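Long-range contacts in Anapc5 protein (Xenopus laevis, PDB 5BPZ), which forms part of the anaphase-promoting complex (APC/C), a ubiquitin ligase that acts in the cell cycle, and is represented here by its all-helical N-terminal domain: residues 31-37 and 65-71; 39-43 and 90-95; 106-110 and 137-141. Numbering follows the deposited sequence.

All three contacts lie in one compact helical domain and illustrate how a single helix can be packed from several sides. Helix 32-46 supplies a segment to both interaction 1 and interaction 2, whose centres are about 13 Å apart; they meet where the OG of S36 lies 3.5 Å from the CD1 of I95. Interaction 3 pairs two other helices, its centre about 14 Å from that of interaction 1 and about 15 Å from that of interaction 2, yet it too rests on helix 32-46: the CG1 of I35 is 3.9 Å from the CZ of F110, and the N of V39 is 3.5 Å from the CZ of F109.

Interaction 1 (31-37 and 65-71)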
ATOM      1  N   THR A  31       6.978   1.637   6.584  1.00 50.17           N
ATOM      2  CA  THR A  31       7.949   0.984   5.703  1.00 47.55           C
ATOM      3  C   THR A  31       7.382   0.835   4.275  1.00 46.88           C
ATOM      4  O   THR A  31       6.163   0.937   4.112  1.00 44.73           O
ATOM      5  CB  THR A  31       8.342  -0.401   6.266  1.00 50.93           C
ATOM      6  OG1 THR A  31       7.171  -1.196   6.437  1.00 47.62           O
ATOM      7  CG2 THR A  31       9.146  -0.327   7.564  1.00 50.49           C
ATOM      8  N   PRO A  32       8.225   0.537   3.239  1.00 41.77           N
ATOM      9  CA  PRO A  32       7.677   0.316   1.880  1.00 39.41           C
ATOM     10  C   PRO A  32       6.606  -0.788   1.789  1.00 40.32           C
ATOM     11  O   PRO A  32       5.707  -0.679   0.955  1.00 38.79           O
ATOM     12  CB  PRO A  32       8.909  -0.020   1.038  1.00 40.90           C
ATOM     13  CG  PRO A  32      10.075   0.459   1.816  1.00 46.68           C
ATOM     14  CD  PRO A  32       9.698   0.390   3.256  1.00 43.13           C
ATOM     15  N   TYR A  33       6.668  -1.822   2.658  1.00 36.17           N
ATOM     16  CA  TYR A  33       5.638  -2.869   2.705  1.00 35.20           C
ATOM     17  C   TYR A  33       4.294  -2.263   3.159  1.00 37.54           C
ATOM     18  O   TYR A  33       3.249  -2.572   2.573  1.00 35.60           O
ATOM     19  CB  TYR A  33       6.038  -4.023   3.652  1.00 36.60           C
ATOM     20  CG  TYR A  33       4.874  -4.930   3.989  1.00 37.61           C
ATOM     21  CD1 TYR A  33       4.397  -5.859   3.067  1.00 38.22           C
ATOM     22  CD2 TYR A  33       4.208  -4.819   5.207  1.00 38.97           C
ATOM     23  CE1 TYR A  33       3.299  -6.662   3.354  1.00 37.48           C
ATOM     24  CE2 TYR A  33       3.100  -5.616   5.502  1.00 39.64           C
ATOM     25  CZ  TYR A  33       2.661  -6.547   4.577  1.00 42.29           C
ATOM     26  OH  TYR A  33       1.574  -7.337   4.850  1.00 40.89           O
ATOM     27  N   LYS A  34       4.334  -1.425   4.221  1.00 34.33           N
ATOM     28  CA  LYS A  34       3.153  -0.766   4.796  1.00 34.25           C
ATOM     29  C   LYS A  34       2.505   0.164   3.770  1.00 37.03           C
ATOM     30  O   LYS A  34       1.283   0.210   3.700  1.00 36.06           O
ATOM     31  CB  LYS A  34       3.509   0.009   6.079  1.00 38.47           C
ATOM     32  CG  LYS A  34       4.001  -0.862   7.235  1.00 51.24           C
ATOM     33  CD  LYS A  34       2.897  -1.257   8.203  1.00 61.69           C
ATOM     34  CE  LYS A  34       3.409  -1.469   9.611  1.00 74.45           C
ATOM     35  NZ  LYS A  34       4.287  -2.663   9.728  1.00 88.95           N
ATOM     36  N   ILE A  35       3.329   0.858   2.945  1.00 34.18           N
ATOM     37  CA  ILE A  35       2.899   1.751   1.854  1.00 33.67           C
ATOM     38  C   ILE A  35       2.147   0.922   0.807  1.00 34.76           C
ATOM     39  O   ILE A  35       1.066   1.311   0.353  1.00 34.79           O
ATOM     40  CB  ILE A  35       4.121   2.502   1.246  1.00 36.90           C
ATOM     41  CG1 ILE A  35       4.673   3.556   2.245  1.00 38.36           C
ATOM     42  CG2 ILE A  35       3.770   3.154  -0.096  1.00 37.31           C
ATOM     43  CD1 ILE A  35       6.124   4.130   1.883  1.00 39.15           C
ATOM     44  N   SER A  36       2.705  -0.245   0.477  1.00 29.31           N
ATOM     45  CA  SER A  36       2.141  -1.200  -0.475  1.00 27.89           C
ATOM     46  C   SER A  36       0.774  -1.725  -0.005  1.00 31.68           C
ATOM     47  O   SER A  36      -0.133  -1.914  -0.814  1.00 30.65           O
ATOM     48  CB  SER A  36       3.138  -2.327  -0.707  1.00 28.86           C
ATOM     49  OG  SER A  36       4.368  -1.780  -1.159  1.00 33.80           O
ATOM     50  N   VAL A  37       0.610  -1.888   1.312  1.00 30.60           N
ATOM     51  CA  VAL A  37      -0.656  -2.301   1.929  1.00 30.27           C
ATOM     52  C   VAL A  37      -1.686  -1.154   1.807  1.00 34.74           C
ATOM     53  O   VAL A  37      -2.844  -1.405   1.472  1.00 33.76           O
ATOM     54  CB  VAL A  37      -0.466  -2.814   3.375  1.00 34.04           C
ATOM     55  CG1 VAL A  37      -1.812  -3.080   4.046  1.00 33.62           C
ATOM     56  CG2 VAL A  37       0.385  -4.084   3.381  1.00 34.00           C
ATOM     57  N   LEU A  65      -2.618  -9.027   6.622  1.00 38.67           N
ATOM     58  CA  LEU A  65      -1.582  -8.225   5.963  1.00 37.14           C
ATOM     59  C   LEU A  65      -1.297  -6.925   6.738  1.00 43.61           C
ATOM     60  O   LEU A  65      -0.175  -6.419   6.708  1.00 42.49           O
ATOM     61  CB  LEU A  65      -1.973  -7.886   4.519  1.00 34.88           C
ATOM     62  CG  LEU A  65      -2.045  -9.048   3.518  1.00 39.75           C
ATOM     63  CD1 LEU A  65      -2.533  -8.563   2.159  1.00 37.43           C
ATOM     64  CD2 LEU A  65      -0.686  -9.762   3.364  1.00 41.30           C
ATOM     65  N   LEU A  66      -2.324  -6.398   7.421  1.00 42.24           N
ATOM     66  CA  LEU A  66      -2.276  -5.168   8.203  1.00 44.02           C
ATOM     67  C   LEU A  66      -1.653  -5.430   9.571  1.00 51.92           C
ATOM     68  O   LEU A  66      -1.019  -4.548  10.151  1.00 52.07           O
ATOM     69  CB  LEU A  66      -3.712  -4.642   8.384  1.00 44.63           C
ATOM     70  CG  LEU A  66      -4.315  -3.752   7.287  1.00 48.19           C
ATOM     71  CD1 LEU A  66      -4.553  -4.509   5.977  1.00 46.72           C
ATOM     72  CD2 LEU A  66      -5.641  -3.209   7.736  1.00 52.71           C
ATOM     73  N   GLN A  67      -1.836  -6.654  10.073  1.00 51.68           N
ATOM     74  CA  GLN A  67      -1.391  -7.111  11.387  1.00 55.44           C
ATOM     75  C   GLN A  67      -0.053  -7.872  11.391  1.00 60.36           C
ATOM     76  O   GLN A  67       0.631  -7.894  12.415  1.00 63.34           O
ATOM     77  CB  GLN A  67      -2.499  -7.976  12.024  1.00 58.87           C
ATOM     78  CG  GLN A  67      -3.817  -7.226  12.229  1.00 75.56           C
ATOM     79  CD  GLN A  67      -4.958  -8.141  12.597  1.00 99.57           C
ATOM     80  OE1 GLN A  67      -5.767  -8.536  11.748  1.00 93.54           O
ATOM     81  NE2 GLN A  67      -5.068  -8.474  13.877  1.00 96.73           N
ATOM     82  N   GLY A  68       0.290  -8.497  10.270  1.00 54.48           N
ATOM     83  CA  GLY A  68       1.481  -9.328  10.141  1.00 54.96           C
ATOM     84  C   GLY A  68       2.805  -8.607   9.967  1.00 57.68           C
ATOM     85  O   GLY A  68       2.852  -7.372   9.954  1.00 56.90           O
ATOM     86  N   PRO A  69       3.915  -9.372   9.832  1.00 53.33           N
ATOM     87  CA  PRO A  69       5.224  -8.724   9.630  1.00 52.39           C
ATOM     88  C   PRO A  69       5.434  -8.316   8.175  1.00 51.22           C
ATOM     89  O   PRO A  69       4.656  -8.710   7.306  1.00 47.64           O
ATOM     90  CB  PRO A  69       6.231  -9.785  10.087  1.00 56.97           C
ATOM     91  CG  PRO A  69       5.500 -11.089  10.034  1.00 62.71           C
ATOM     92  CD  PRO A  69       4.029 -10.845   9.803  1.00 56.32           C
ATOM     93  N   ASP A  70       6.479  -7.507   7.912  1.00 47.06           N
ATOM     94  CA  ASP A  70       6.820  -7.037   6.569  1.00 43.73           C
ATOM     95  C   ASP A  70       7.250  -8.200   5.693  1.00 45.04           C
ATOM     96  O   ASP A  70       7.868  -9.146   6.177  1.00 46.43           O
ATOM     97  CB  ASP A  70       7.955  -5.992   6.627  1.00 46.47           C
ATOM     98  CG  ASP A  70       7.543  -4.580   7.027  1.00 54.01           C
ATOM     99  OD1 ASP A  70       6.484  -4.424   7.682  1.00 51.98           O
ATOM    100  OD2 ASP A  70       8.290  -3.639   6.708  1.00 62.31           O
ATOM    101  N   MET A  71       6.903  -8.135   4.412  1.00 38.17           N
ATOM    102  CA  MET A  71       7.298  -9.142   3.429  1.00 37.28           C
ATOM    103  C   MET A  71       7.736  -8.411   2.159  1.00 39.40           C
ATOM    104  O   MET A  71       7.479  -7.221   2.033  1.00 37.88           O
ATOM    105  CB  MET A  71       6.138 -10.133   3.151  1.00 38.42           C
ATOM    106  CG  MET A  71       4.976  -9.515   2.388  1.00 38.46           C
ATOM    107  SD  MET A  71       3.532 -10.580   2.170  1.00 41.25           S
ATOM    108  CE  MET A  71       3.158 -11.009   3.857  1.00 38.74           C
TER
HETATM  109  O   HOH W   1       9.163  -2.922   3.832  1.00 39.54           O
HETATM  110  O   HOH W   2       2.106  -9.318   6.769  1.00 44.54           O
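A carboxylate borrowed from elsewhere in the chain serves the start of a helix: D70 reaches over the first turn of helix 32-46. Its OD2 accepts a 2.7 Å hydrogen bond from the OG1 of T31, the N-cap residue, and water 1 links the same OD2 (3.1 Å) to the N of Y33 (3.0 Å), an amide too early in the helix for a carbonyl partner there. The other oxygen, OD1, forms a salt bridge with the NZ of K34, at 3.5 Å only a weak hydrogen bond. Side-chain and water-mediated bonds thus tie the N-terminal end of this helix to the loop after helix 52-67.

The OH of Y33 donates a 2.7 Å hydrogen bond to the O of L65, a carbonyl that the next helical turn cannot satisfy because P69, four residues on, has no amide hydrogen. Water 2 bridges the Y33 OH (2.8 Å) and the O of P69 (2.7 Å). The CA of D70 sits over the Y33 ring face in a CH-pi contact, 4.0 Å from the centroid, and M71 adds an oblique Met-aromatic contact, its SD 5.3 Å from that centroid.

The CG1 of V37 packs on the CD1 of L66 at 3.6 Å. Helix 146-164 approaches through Y159, which touches Y33 and hydrogen-bonds the M71 O, while F133 of helix 129-142 packs against K34, V37 and L66.

Interaction 2 (39-43 and 90-95)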
ATOM      1  N   VAL A  39      -1.636   1.142  -0.592  1.00 33.39           N
ATOM      2  CA  VAL A  39      -1.909   1.118  -2.043  1.00 32.40           C
ATOM      3  C   VAL A  39      -2.975   0.030  -2.302  1.00 35.62           C
ATOM      4  O   VAL A  39      -3.947   0.280  -3.018  1.00 35.65           O
ATOM      5  CB  VAL A  39      -0.609   0.863  -2.868  1.00 35.58           C
ATOM      6  CG1 VAL A  39      -0.921   0.469  -4.310  1.00 34.85           C
ATOM      7  CG2 VAL A  39       0.324   2.077  -2.829  1.00 36.28           C
ATOM      8  N   LEU A  40      -2.796  -1.160  -1.696  1.00 30.49           N
ATOM      9  CA  LEU A  40      -3.749  -2.251  -1.815  1.00 30.13           C
ATOM     10  C   LEU A  40      -5.129  -1.858  -1.262  1.00 33.79           C
ATOM     11  O   LEU A  40      -6.138  -2.105  -1.927  1.00 31.58           O
ATOM     12  CB  LEU A  40      -3.216  -3.524  -1.151  1.00 30.30           C
ATOM     13  CG  LEU A  40      -4.204  -4.675  -0.949  1.00 34.61           C
ATOM     14  CD1 LEU A  40      -4.687  -5.239  -2.278  1.00 34.72           C
ATOM     15  CD2 LEU A  40      -3.593  -5.751  -0.107  1.00 34.81           C
ATOM     16  N   LEU A  41      -5.164  -1.221  -0.081  1.00 32.17           N
ATOM     17  CA  LEU A  41      -6.426  -0.784   0.515  1.00 33.81           C
ATOM     18  C   LEU A  41      -7.105   0.249  -0.373  1.00 37.32           C
ATOM     19  O   LEU A  41      -8.304   0.145  -0.618  1.00 37.67           O
ATOM     20  CB  LEU A  41      -6.230  -0.252   1.942  1.00 35.30           C
ATOM     21  CG  LEU A  41      -5.901  -1.306   3.004  1.00 40.57           C
ATOM     22  CD1 LEU A  41      -5.347  -0.637   4.276  1.00 41.66           C
ATOM     23  CD2 LEU A  41      -7.120  -2.172   3.326  1.00 42.56           C
ATOM     24  N   SER A  42      -6.322   1.175  -0.939  1.00 34.45           N
ATOM     25  CA  SER A  42      -6.832   2.199  -1.852  1.00 35.13           C
ATOM     26  C   SER A  42      -7.420   1.569  -3.130  1.00 39.29           C
ATOM     27  O   SER A  42      -8.555   1.888  -3.502  1.00 38.30           O
ATOM     28  CB  SER A  42      -5.735   3.193  -2.197  1.00 38.57           C
ATOM     29  OG  SER A  42      -6.214   4.193  -3.077  1.00 46.72           O
ATOM     30  N   GLU A  43      -6.653   0.655  -3.774  1.00 34.99           N
ATOM     31  CA  GLU A  43      -7.060  -0.046  -4.988  1.00 34.51           C
ATOM     32  C   GLU A  43      -8.272  -0.936  -4.771  1.00 38.80           C
ATOM     33  O   GLU A  43      -9.094  -1.078  -5.678  1.00 38.68           O
ATOM     34  CB  GLU A  43      -5.891  -0.830  -5.607  1.00 35.60           C
ATOM     35  CG  GLU A  43      -4.811   0.065  -6.215  1.00 45.20           C
ATOM     36  CD  GLU A  43      -5.307   1.150  -7.153  1.00 62.51           C
ATOM     37  OE1 GLU A  43      -6.041   0.819  -8.114  1.00 51.06           O
ATOM     38  OE2 GLU A  43      -4.994   2.338  -6.903  1.00 55.10           O
ATOM     39  N   SER A  90      -2.765  -3.580 -10.557  1.00 42.84           N
ATOM     40  CA  SER A  90      -2.983  -2.163 -10.283  1.00 42.33           C
ATOM     41  C   SER A  90      -2.144  -1.707  -9.102  1.00 42.74           C
ATOM     42  O   SER A  90      -1.627  -0.591  -9.115  1.00 44.16           O
ATOM     43  CB  SER A  90      -4.459  -1.888 -10.017  1.00 47.29           C
ATOM     44  OG  SER A  90      -5.256  -2.309 -11.110  1.00 61.14           O
ATOM     45  N   VAL A  91      -2.019  -2.567  -8.085  1.00 36.16           N
ATOM     46  CA  VAL A  91      -1.217  -2.331  -6.885  1.00 34.01           C
ATOM     47  C   VAL A  91       0.255  -2.270  -7.311  1.00 36.72           C
ATOM     48  O   VAL A  91       0.942  -1.297  -6.991  1.00 35.90           O
ATOM     49  CB  VAL A  91      -1.470  -3.421  -5.805  1.00 35.72           C
ATOM     50  CG1 VAL A  91      -0.428  -3.366  -4.692  1.00 33.66           C
ATOM     51  CG2 VAL A  91      -2.870  -3.301  -5.227  1.00 35.43           C
ATOM     52  N   HIS A  92       0.705  -3.295  -8.067  1.00 34.34           N
ATOM     53  CA  HIS A  92       2.071  -3.431  -8.568  1.00 36.43           C
ATOM     54  C   HIS A  92       2.532  -2.221  -9.400  1.00 41.78           C
ATOM     55  O   HIS A  92       3.605  -1.673  -9.126  1.00 41.33           O
ATOM     56  CB  HIS A  92       2.237  -4.757  -9.334  1.00 39.31           C
ATOM     57  CG  HIS A  92       3.614  -4.972  -9.873  1.00 44.94           C
ATOM     58  ND1 HIS A  92       4.667  -5.314  -9.046  1.00 46.29           N
ATOM     59  CD2 HIS A  92       4.074  -4.848 -11.140  1.00 50.63           C
ATOM     60  CE1 HIS A  92       5.724  -5.405  -9.836  1.00 47.75           C
ATOM     61  NE2 HIS A  92       5.421  -5.123 -11.100  1.00 50.77           N
ATOM     62  N   ILE A  93       1.702  -1.782 -10.372  1.00 40.51           N
ATOM     63  CA  ILE A  93       1.996  -0.646 -11.260  1.00 42.90           C
ATOM     64  C   ILE A  93       1.947   0.690 -10.499  1.00 46.31           C
ATOM     65  O   ILE A  93       2.691   1.602 -10.849  1.00 48.09           O
ATOM     66  CB  ILE A  93       1.107  -0.641 -12.560  1.00 48.97           C
ATOM     67  CG1 ILE A  93       1.135  -1.999 -13.325  1.00 49.82           C
ATOM     68  CG2 ILE A  93       1.434   0.530 -13.504  1.00 53.91           C
ATOM     69  CD1 ILE A  93       2.465  -2.421 -14.019  1.00 63.68           C
ATOM     70  N   ARG A  94       1.084   0.813  -9.476  1.00 41.56           N
ATOM     71  CA  ARG A  94       1.001   2.051  -8.689  1.00 42.17           C
ATOM     72  C   ARG A  94       2.312   2.281  -7.916  1.00 44.93           C
ATOM     73  O   ARG A  94       2.792   3.413  -7.864  1.00 46.81           O
ATOM     74  CB  ARG A  94      -0.210   2.042  -7.742  1.00 41.67           C
ATOM     75  CG  ARG A  94      -0.303   3.274  -6.846  1.00 56.42           C
ATOM     76  CD  ARG A  94      -1.407   4.218  -7.268  1.00 65.89           C
ATOM     77  NE  ARG A  94      -2.639   3.923  -6.546  1.00 70.63           N
ATOM     78  CZ  ARG A  94      -3.258   4.772  -5.733  1.00 84.89           C
ATOM     79  NH1 ARG A  94      -2.788   6.002  -5.563  1.00 78.13           N
ATOM     80  NH2 ARG A  94      -4.364   4.407  -5.105  1.00 62.68           N
ATOM     81  N   ILE A  95       2.871   1.212  -7.317  1.00 38.32           N
ATOM     82  CA  ILE A  95       4.142   1.265  -6.590  1.00 37.89           C
ATOM     83  C   ILE A  95       5.253   1.545  -7.596  1.00 43.89           C
ATOM     84  O   ILE A  95       6.044   2.458  -7.371  1.00 45.95           O
ATOM     85  CB  ILE A  95       4.375  -0.008  -5.722  1.00 37.58           C
ATOM     86  CG1 ILE A  95       3.362  -0.040  -4.561  1.00 35.19           C
ATOM     87  CG2 ILE A  95       5.827  -0.081  -5.188  1.00 37.39           C
ATOM     88  CD1 ILE A  95       2.862  -1.445  -4.259  1.00 40.91           C
TER
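The crossing of 39-43 with 90-95 combines an apolar centre with a salt bridge at its margin. The axes of the two short segments approach to 9.4 Å, with their N-to-C directions 127° apart.

Segment 90-95 begins at the border with S90, whose CB lies 3.7 Å from the OE1 of E43. V91 follows at the tightest point of the backbone register, its CA 5.7 Å from that of L40. Its CG2 comes within 3.7 Å of the L40 CA and 3.9 Å of the E43 CB, while its CG1 meets the CG1 of V39 at 3.9 Å. One turn on, R94 lays its CG 3.8 Å from the CG1 of V39 before its guanidinium reaches E43 edge-on: NE and NH2 both donate to the same oxygen, OE2, at 2.9 and 2.8 Å, and NH2 makes a weak bond to the OG of S42 at 2.8 Å. I95 returns to the apolar layer, its CG1 4.1 Å from the CG2 of V39.

F109 of helix 103-114 packs against both V39 and R94, and L40 also rests on V80 of helix 73-83. The chemistry thus implies two complementary parts: valine, leucine and isoleucine fill the crossing, and a salt bridge between oppositely charged side chains joins the helices at its margin.

Interaction 3 (106-110 and 137-141); sequences MEQFF and MILAY
This is a buried aromatic contact between helix 103-114 and helix 129-142, with its centre about 11 Å from that of the chain. Both segments, 106-110 and 137-141, are regular alpha-helix. The axes of the two short segments approach to 12.0 Å and cross at a signed angle of -135°; the nearest CA pair, F110 and I138, is 7.1 Å apart.

F110 (chi1 -85°, chi2 -81°) and Y141 (chi1 t, chi2 75°) both point across and stack face to face, centroids 3.8 Å apart and planes at 2°, with the CD2 of F110 3.6 Å from the CE1 of Y141. The CB of F110 also lies over the Y141 ring, 4.1 Å from its centroid. At the F110 ring edge, I138 (m, m) brings its CD1 to 3.7 Å from the CD1 of F110. The CE of M106 stands 4.2 Å from the Y141 CE1 at that ring's edge, and the CG of E107 is 3.4 Å from the Y141 OH.

No hydrogen bond joins the segments. L38 of helix 32-46 touches F110, and V149 of helix 146-164 touches both M106 and Y141. Such packing exemplifies a face-to-face Phe-Tyr stack in the core of an all-alpha domain, here the Apc5 N-terminal domain.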
ATOM      1  N   MET A 106       5.244  10.092  -3.735  1.00 57.97           N
ATOM      2  CA  MET A 106       4.965   9.358  -2.502  1.00 53.89           C
ATOM      3  C   MET A 106       4.147  10.257  -1.566  1.00 59.44           C
ATOM      4  O   MET A 106       3.165   9.793  -0.998  1.00 56.96           O
ATOM      5  CB  MET A 106       6.265   8.878  -1.829  1.00 55.35           C
ATOM      6  CG  MET A 106       6.025   7.918  -0.663  1.00 55.10           C
ATOM      7  SD  MET A 106       7.493   7.478   0.299  1.00 59.26           S
ATOM      8  CE  MET A 106       7.895   9.107   1.062  1.00 61.76           C
ATOM      9  N   GLU A 107       4.530  11.552  -1.452  1.00 61.30           N
ATOM     10  CA  GLU A 107       3.856  12.576  -0.635  1.00 64.08           C
ATOM     11  C   GLU A 107       2.419  12.814  -1.123  1.00 68.32           C
ATOM     12  O   GLU A 107       1.513  12.977  -0.301  1.00 68.91           O
ATOM     13  CB  GLU A 107       4.641  13.904  -0.656  1.00 71.27           C
ATOM     14  CG  GLU A 107       6.099  13.785  -0.235  1.00 79.50           C
ATOM     15  CD  GLU A 107       6.882  15.082  -0.263  1.00101.13           C
ATOM     16  OE1 GLU A 107       6.960  15.713  -1.342  1.00 94.29           O
ATOM     17  OE2 GLU A 107       7.453  15.448   0.790  1.00 97.51           O
ATOM     18  N   GLN A 108       2.220  12.828  -2.458  1.00 64.70           N
ATOM     19  CA  GLN A 108       0.918  13.005  -3.102  1.00 65.02           C
ATOM     20  C   GLN A 108       0.018  11.790  -2.847  1.00 64.46           C
ATOM     21  O   GLN A 108      -1.192  11.958  -2.729  1.00 65.14           O
ATOM     22  CB  GLN A 108       1.084  13.258  -4.605  1.00 68.63           C
ATOM     23  CG  GLN A 108      -0.169  13.797  -5.296  1.00 94.30           C
ATOM     24  CD  GLN A 108      -0.004  13.905  -6.792  1.00124.37           C
ATOM     25  OE1 GLN A 108       0.906  13.319  -7.395  1.00121.06           O
ATOM     26  NE2 GLN A 108      -0.897  14.648  -7.429  1.00121.73           N
ATOM     27  N   PHE A 109       0.603  10.577  -2.761  1.00 56.75           N
ATOM     28  CA  PHE A 109      -0.160   9.360  -2.458  1.00 51.05           C
ATOM     29  C   PHE A 109      -0.744   9.463  -1.043  1.00 54.96           C
ATOM     30  O   PHE A 109      -1.911   9.126  -0.840  1.00 52.00           O
ATOM     31  CB  PHE A 109       0.688   8.075  -2.614  1.00 48.09           C
ATOM     32  CG  PHE A 109       0.030   6.849  -2.000  1.00 45.34           C
ATOM     33  CD1 PHE A 109      -1.093   6.273  -2.587  1.00 46.53           C
ATOM     34  CD2 PHE A 109       0.488   6.323  -0.797  1.00 45.71           C
ATOM     35  CE1 PHE A 109      -1.729   5.178  -1.995  1.00 44.77           C
ATOM     36  CE2 PHE A 109      -0.147   5.223  -0.208  1.00 45.66           C
ATOM     37  CZ  PHE A 109      -1.253   4.659  -0.812  1.00 42.79           C
ATOM     38  N   PHE A 110       0.077   9.920  -0.079  1.00 54.79           N
ATOM     39  CA  PHE A 110      -0.315  10.098   1.318  1.00 55.83           C
ATOM     40  C   PHE A 110      -1.404  11.157   1.487  1.00 63.73           C
ATOM     41  O   PHE A 110      -2.331  10.935   2.269  1.00 62.61           O
ATOM     42  CB  PHE A 110       0.908  10.384   2.207  1.00 59.01           C
ATOM     43  CG  PHE A 110       1.617   9.127   2.661  1.00 56.70           C
ATOM     44  CD1 PHE A 110       1.144   8.395   3.744  1.00 57.38           C
ATOM     45  CD2 PHE A 110       2.748   8.668   1.997  1.00 57.61           C
ATOM     46  CE1 PHE A 110       1.791   7.225   4.155  1.00 55.71           C
ATOM     47  CE2 PHE A 110       3.401   7.504   2.414  1.00 57.15           C
ATOM     48  CZ  PHE A 110       2.915   6.787   3.486  1.00 53.83           C
ATOM     49  N   MET A 137      -0.918   4.931  10.173  1.00 45.91           N
ATOM     50  CA  MET A 137       0.057   5.130   9.088  1.00 44.77           C
ATOM     51  C   MET A 137       0.196   6.613   8.736  1.00 51.01           C
ATOM     52  O   MET A 137       1.324   7.089   8.611  1.00 50.30           O
ATOM     53  CB  MET A 137      -0.270   4.308   7.833  1.00 45.38           C
ATOM     54  CG  MET A 137       0.100   2.835   7.949  1.00 48.99           C
ATOM     55  SD  MET A 137       1.876   2.549   8.208  1.00 55.03           S
ATOM     56  CE  MET A 137       1.850   1.977   9.950  1.00 54.00           C
ATOM     57  N   ILE A 138      -0.949   7.340   8.580  1.00 49.03           N
ATOM     58  CA  ILE A 138      -0.976   8.770   8.250  1.00 51.32           C
ATOM     59  C   ILE A 138      -0.381   9.595   9.402  1.00 57.73           C
ATOM     60  O   ILE A 138       0.341  10.556   9.135  1.00 59.53           O
ATOM     61  CB  ILE A 138      -2.389   9.275   7.780  1.00 56.07           C
ATOM     62  CG1 ILE A 138      -2.955   8.461   6.579  1.00 55.46           C
ATOM     63  CG2 ILE A 138      -2.411  10.795   7.480  1.00 59.81           C
ATOM     64  CD1 ILE A 138      -2.217   8.576   5.195  1.00 66.22           C
ATOM     65  N   LEU A 139      -0.652   9.208  10.672  1.00 55.55           N
ATOM     66  CA  LEU A 139      -0.099   9.902  11.840  1.00 57.97           C
ATOM     67  C   LEU A 139       1.414   9.709  11.920  1.00 61.54           C
ATOM     68  O   LEU A 139       2.132  10.704  11.998  1.00 63.61           O
ATOM     69  CB  LEU A 139      -0.754   9.464  13.160  1.00 58.77           C
ATOM     70  CG  LEU A 139      -2.151   9.998  13.487  1.00 65.01           C
ATOM     71  CD1 LEU A 139      -2.706   9.301  14.715  1.00 65.76           C
ATOM     72  CD2 LEU A 139      -2.146  11.507  13.719  1.00 70.89           C
ATOM     73  N   ALA A 140       1.902   8.440  11.862  1.00 55.46           N
ATOM     74  CA  ALA A 140       3.338   8.130  11.909  1.00 55.97           C
ATOM     75  C   ALA A 140       4.079   8.756  10.730  1.00 61.58           C
ATOM     76  O   ALA A 140       5.228   9.174  10.899  1.00 64.61           O
ATOM     77  CB  ALA A 140       3.571   6.630  11.954  1.00 54.82           C
ATOM     78  N   TYR A 141       3.402   8.877   9.558  1.00 56.50           N
ATOM     79  CA  TYR A 141       3.951   9.533   8.372  1.00 57.41           C
ATOM     80  C   TYR A 141       4.157  11.021   8.630  1.00 65.17           C
ATOM     81  O   TYR A 141       5.235  11.523   8.333  1.00 66.47           O
ATOM     82  CB  TYR A 141       3.067   9.334   7.119  1.00 56.64           C
ATOM     83  CG  TYR A 141       3.591  10.062   5.892  1.00 59.32           C
ATOM     84  CD1 TYR A 141       4.697   9.584   5.192  1.00 60.72           C
ATOM     85  CD2 TYR A 141       3.001  11.245   5.453  1.00 61.88           C
ATOM     86  CE1 TYR A 141       5.203  10.266   4.085  1.00 62.97           C
ATOM     87  CE2 TYR A 141       3.492  11.929   4.340  1.00 64.28           C
ATOM     88  CZ  TYR A 141       4.589  11.431   3.655  1.00 70.82           C
ATOM     89  OH  TYR A 141       5.083  12.091   2.557  1.00 73.12           O
TER